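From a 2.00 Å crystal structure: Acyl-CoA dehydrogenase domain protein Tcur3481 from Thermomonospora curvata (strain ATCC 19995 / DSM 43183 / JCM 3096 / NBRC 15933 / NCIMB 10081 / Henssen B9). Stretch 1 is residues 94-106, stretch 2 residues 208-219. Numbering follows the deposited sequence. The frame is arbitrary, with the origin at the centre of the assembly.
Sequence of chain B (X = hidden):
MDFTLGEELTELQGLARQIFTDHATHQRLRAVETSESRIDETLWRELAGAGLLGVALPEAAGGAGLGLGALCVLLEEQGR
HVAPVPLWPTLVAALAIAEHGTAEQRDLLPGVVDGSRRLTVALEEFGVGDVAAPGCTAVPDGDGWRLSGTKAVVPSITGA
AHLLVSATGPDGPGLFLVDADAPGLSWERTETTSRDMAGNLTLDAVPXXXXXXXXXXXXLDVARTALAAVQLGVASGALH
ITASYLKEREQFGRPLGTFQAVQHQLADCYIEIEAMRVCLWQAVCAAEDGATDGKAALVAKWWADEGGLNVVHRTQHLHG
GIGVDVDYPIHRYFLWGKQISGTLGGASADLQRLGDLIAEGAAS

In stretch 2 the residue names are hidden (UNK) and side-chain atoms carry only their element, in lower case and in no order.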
# COMPACT_ATOMS: atom_id res chain seq x y z
N ALA B 94 -5.32 18.66 31.67
CA ALA B 94 -5.94 18.55 32.99
C ALA B 94 -5.67 17.18 33.60
O ALA B 94 -5.48 17.06 34.82
CB ALA B 94 -7.45 18.83 32.90
N LEU B 95 -5.70 16.13 32.78
CA LEU B 95 -5.35 14.80 33.26
C LEU B 95 -3.89 14.72 33.69
O LEU B 95 -3.57 14.05 34.67
CB LEU B 95 -5.67 13.75 32.19
CG LEU B 95 -7.15 13.44 31.94
CD1 LEU B 95 -7.26 12.35 30.81
CD2 LEU B 95 -7.76 12.95 33.23
N ALA B 96 -2.99 15.41 32.98
CA ALA B 96 -1.60 15.50 33.43
C ALA B 96 -1.50 16.17 34.80
O ALA B 96 -0.70 15.76 35.66
CB ALA B 96 -0.75 16.27 32.42
N ILE B 97 -2.29 17.23 35.01
CA ILE B 97 -2.27 17.89 36.32
C ILE B 97 -2.84 16.97 37.38
O ILE B 97 -2.34 16.90 38.52
CB ILE B 97 -3.03 19.23 36.28
CG1 ILE B 97 -2.24 20.24 35.45
CG2 ILE B 97 -3.24 19.75 37.72
CD1 ILE B 97 -3.08 21.42 34.94
N ALA B 98 -3.93 16.29 37.03
CA ALA B 98 -4.60 15.46 38.02
C ALA B 98 -3.68 14.35 38.48
O ALA B 98 -3.63 14.04 39.67
CB ALA B 98 -5.89 14.89 37.43
N GLU B 99 -2.89 13.80 37.57
CA GLU B 99 -2.09 12.64 37.90
C GLU B 99 -0.66 12.98 38.30
O GLU B 99 0.01 12.13 38.91
CB GLU B 99 -2.07 11.67 36.72
CG GLU B 99 -1.43 10.33 37.05
CD GLU B 99 -2.38 9.31 37.69
OE1 GLU B 99 -1.90 8.20 38.02
OE2 GLU B 99 -3.59 9.60 37.83
N HIS B 100 -0.15 14.16 37.94
CA HIS B 100 1.25 14.49 38.18
C HIS B 100 1.46 15.87 38.77
O HIS B 100 2.62 16.26 39.00
CB HIS B 100 2.07 14.39 36.89
CG HIS B 100 2.01 13.04 36.25
ND1 HIS B 100 2.85 12.00 36.63
CD2 HIS B 100 1.23 12.56 35.27
CE1 HIS B 100 2.57 10.94 35.89
NE2 HIS B 100 1.60 11.26 35.05
N GLY B 101 0.37 16.63 39.06
CA GLY B 101 0.52 17.97 39.58
C GLY B 101 0.65 18.02 41.09
O GLY B 101 0.37 17.05 41.78
N THR B 102 1.11 19.18 41.58
CA THR B 102 1.04 19.50 43.00
C THR B 102 -0.40 19.81 43.40
O THR B 102 -1.29 20.00 42.56
CB THR B 102 1.91 20.71 43.33
OG1 THR B 102 1.36 21.89 42.71
CG2 THR B 102 3.35 20.51 42.86
N ALA B 103 -0.63 19.88 44.71
CA ALA B 103 -1.91 20.33 45.23
C ALA B 103 -2.28 21.68 44.64
O ALA B 103 -3.40 21.87 44.14
CB ALA B 103 -1.87 20.39 46.75
N GLU B 104 -1.34 22.64 44.65
CA GLU B 104 -1.60 23.95 44.06
C GLU B 104 -2.05 23.84 42.60
O GLU B 104 -2.97 24.54 42.18
CB GLU B 104 -0.34 24.82 44.17
CG GLU B 104 -0.55 26.29 43.84
CD GLU B 104 0.55 26.83 42.94
OE1 GLU B 104 0.36 26.81 41.71
OE2 GLU B 104 1.60 27.26 43.47
N GLN B 105 -1.39 22.99 41.81
CA GLN B 105 -1.78 22.83 40.41
C GLN B 105 -3.15 22.17 40.28
O GLN B 105 -3.96 22.61 39.46
CB GLN B 105 -0.70 22.05 39.65
CG GLN B 105 0.63 22.81 39.64
CD GLN B 105 1.84 21.96 39.27
OE1 GLN B 105 1.79 20.73 39.31
NE2 GLN B 105 2.94 22.62 38.92
N ARG B 106 -3.43 21.14 41.09
CA ARG B 106 -4.75 20.50 41.03
C ARG B 106 -5.88 21.46 41.42
O ARG B 106 -7.04 21.22 41.05
CB ARG B 106 -4.80 19.26 41.92
CG ARG B 106 -3.96 18.09 41.39
CD ARG B 106 -4.09 16.83 42.26
NE ARG B 106 -3.13 16.79 43.36
CZ ARG B 106 -3.44 16.77 44.66
NH1 ARG B 106 -4.71 16.80 45.05
NH2 ARG B 106 -2.48 16.73 45.57
N UNK B 208 8.12 29.21 35.63
CA UNK B 208 7.33 27.99 35.49
C UNK B 208 7.47 27.13 36.73
O UNK B 208 8.41 27.29 37.52
c UNK B 208 7.72 27.15 34.27
N UNK B 209 6.54 26.20 36.87
CA UNK B 209 6.50 25.26 37.98
C UNK B 209 6.46 23.85 37.41
O UNK B 209 5.69 23.58 36.48
c UNK B 209 6.14 27.32 40.27
c UNK B 209 6.74 26.85 42.62
n UNK B 209 6.03 26.58 41.52
n UNK B 209 7.60 27.85 42.63
c UNK B 209 5.06 26.92 39.29
n UNK B 209 6.57 26.11 43.71
c UNK B 209 5.26 25.49 38.85
N UNK B 210 7.27 22.96 37.96
CA UNK B 210 7.34 21.61 37.42
C UNK B 210 6.13 20.77 37.83
O UNK B 210 5.55 20.96 38.91
c UNK B 210 8.63 20.92 37.88
N UNK B 211 5.74 19.85 36.94
CA UNK B 211 4.95 18.69 37.33
C UNK B 211 5.91 17.57 37.78
O UNK B 211 7.13 17.68 37.64
c UNK B 211 2.77 18.98 35.87
c UNK B 211 3.14 20.37 35.36
c UNK B 211 4.05 18.20 36.18
c UNK B 211 1.86 18.25 34.82
N UNK B 212 5.36 16.50 38.35
CA UNK B 212 6.16 15.38 38.79
C UNK B 212 7.04 14.74 37.72
O UNK B 212 6.86 14.94 36.51
N UNK B 213 8.01 13.93 38.17
CA UNK B 213 9.07 13.44 37.26
C UNK B 213 8.57 12.60 36.11
O UNK B 213 9.22 12.55 35.06
c UNK B 213 9.96 12.60 38.19
c UNK B 213 9.55 12.93 39.59
c UNK B 213 8.13 13.38 39.53
N UNK B 214 7.46 11.90 36.27
CA UNK B 214 6.95 11.05 35.20
C UNK B 214 5.96 11.78 34.29
O UNK B 214 5.38 11.15 33.39
c UNK B 214 6.30 9.80 35.81
N UNK B 215 5.77 13.09 34.46
CA UNK B 215 4.69 13.77 33.76
C UNK B 215 4.88 13.75 32.25
O UNK B 215 3.91 13.58 31.51
c UNK B 215 4.57 15.22 34.24
N UNK B 216 6.12 13.93 31.78
CA UNK B 216 6.32 14.10 30.32
C UNK B 216 6.01 12.83 29.57
O UNK B 216 5.14 12.85 28.66
c UNK B 216 9.37 15.29 28.13
c UNK B 216 7.74 14.59 30.03
c UNK B 216 6.91 15.53 27.82
c UNK B 216 7.98 14.72 28.50
N UNK B 217 6.65 11.69 29.84
CA UNK B 217 6.32 10.49 29.05
C UNK B 217 4.88 10.07 29.24
O UNK B 217 4.25 9.60 28.29
c UNK B 217 7.47 11.39 31.04
c UNK B 217 7.30 9.41 29.56
c UNK B 217 8.06 10.06 30.76
N UNK B 218 4.32 10.25 30.45
CA UNK B 218 2.90 9.96 30.65
C UNK B 218 2.02 10.84 29.77
O UNK B 218 1.07 10.36 29.12
c UNK B 218 0.04 10.34 32.57
c UNK B 218 -1.69 11.99 32.39
c UNK B 218 -2.26 9.81 33.25
n UNK B 218 -0.29 8.26 33.35
c UNK B 218 2.57 10.17 32.12
c UNK B 218 -0.93 9.45 33.08
c UNK B 218 -2.62 11.08 32.91
c UNK B 218 -0.35 11.63 32.22
c UNK B 218 1.28 9.63 32.53
c UNK B 218 1.04 8.39 33.02
N UNK B 219 2.31 12.13 29.75
CA UNK B 219 1.47 13.03 28.98
C UNK B 219 1.58 12.72 27.49
O UNK B 219 0.58 12.79 26.76
c UNK B 219 1.83 14.48 29.31
o UNK B 219 1.59 14.71 30.69
c UNK B 219 0.93 15.44 28.52
O HOH W 1 5.30 12.26 38.16

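Position 208 carries a single side-chain carbon, which is out of reach of stretch 1; one carbon and nothing beyond means Ala 208, a small, buried residue in a strand. Position 209 has three carbons and a nitrogen, then a carbon bearing two more nitrogens, a guanidinium group, so it is Arg 209. Its CB lies 3.7 Å from Gln 105 NE2, and the residue is exposed, as suits a charged group. At 210 there is again one carbon, and its CB points away from stretch 1. This is Ala 210, whose contribution comes from the backbone: Gln 105 NE2 donates a hydrogen bond to Ala 210 O at 3.1 Å.

Position 211 shows four carbons forked at the second, the pattern of leucine. Leu 211 is buried; its CD2 lies 4.1 Å from Ala 96 CB, while its CB is 3.7 Å from His 100 O. A branched apolar chain suits this place beside the small alanine of the helix. Position 212 has no side-chain atoms and is therefore Gly 212. Its N donates to His 100 O at 2.8 Å with a nearly straight angle of 169°. A CB here would point toward stretch 1, coming 3.3 Å from His 100 O, so the bare backbone fits the tight approach.

At 213 three carbons close a ring onto the backbone nitrogen: Pro 213, pointing away, its phi of -62° well suited to the second place of the type I turn that runs from Gly 212 to position 215. Position 214 has one carbon, lying 3.9 Å from His 100 CE1. It is Ala 214, at the N-cap position; a water bridges its N and His 100 ND1, each 2.9 Å from the water oxygen. One carbon also marks 215, where CB is 3.7 Å from His 100 CB. Ala 215 is small enough to let its CA lie over the His 100 ring, 3.8 Å from the centroid, in a CH-pi contact.

Position 216 has four carbons, forked at the second, and faces away from stretch 1: Leu 216, an apolar chain buried elsewhere in the structure. At 217 a three-carbon ring returns to the backbone nitrogen, giving Pro 217, exposed and without contact; early in a helix, its lack of an N-H is readily tolerated. One carbon followed by fused five- and six-membered rings, with eight carbons and one nitrogen, identifies 218 as Trp 218. His 100 NE2 approaches its CG at 3.0 Å. Position 219 has a carbon bearing one oxygen and one carbon: Thr 219, whose OG1 donates to Ala 215 O at 2.7 Å and sits 3.3 Å from Ala 96 CB.

The contact works by two backbone-anchored hydrogen bonds and one aromatic knob. Trp 218 sits among Leu 95, Ala 96, Glu 99 and His 100, its face receiving the edge of His 100 and the CB of Glu 99.

Stretch 2, residues 208-219: ARALGPAALPWT
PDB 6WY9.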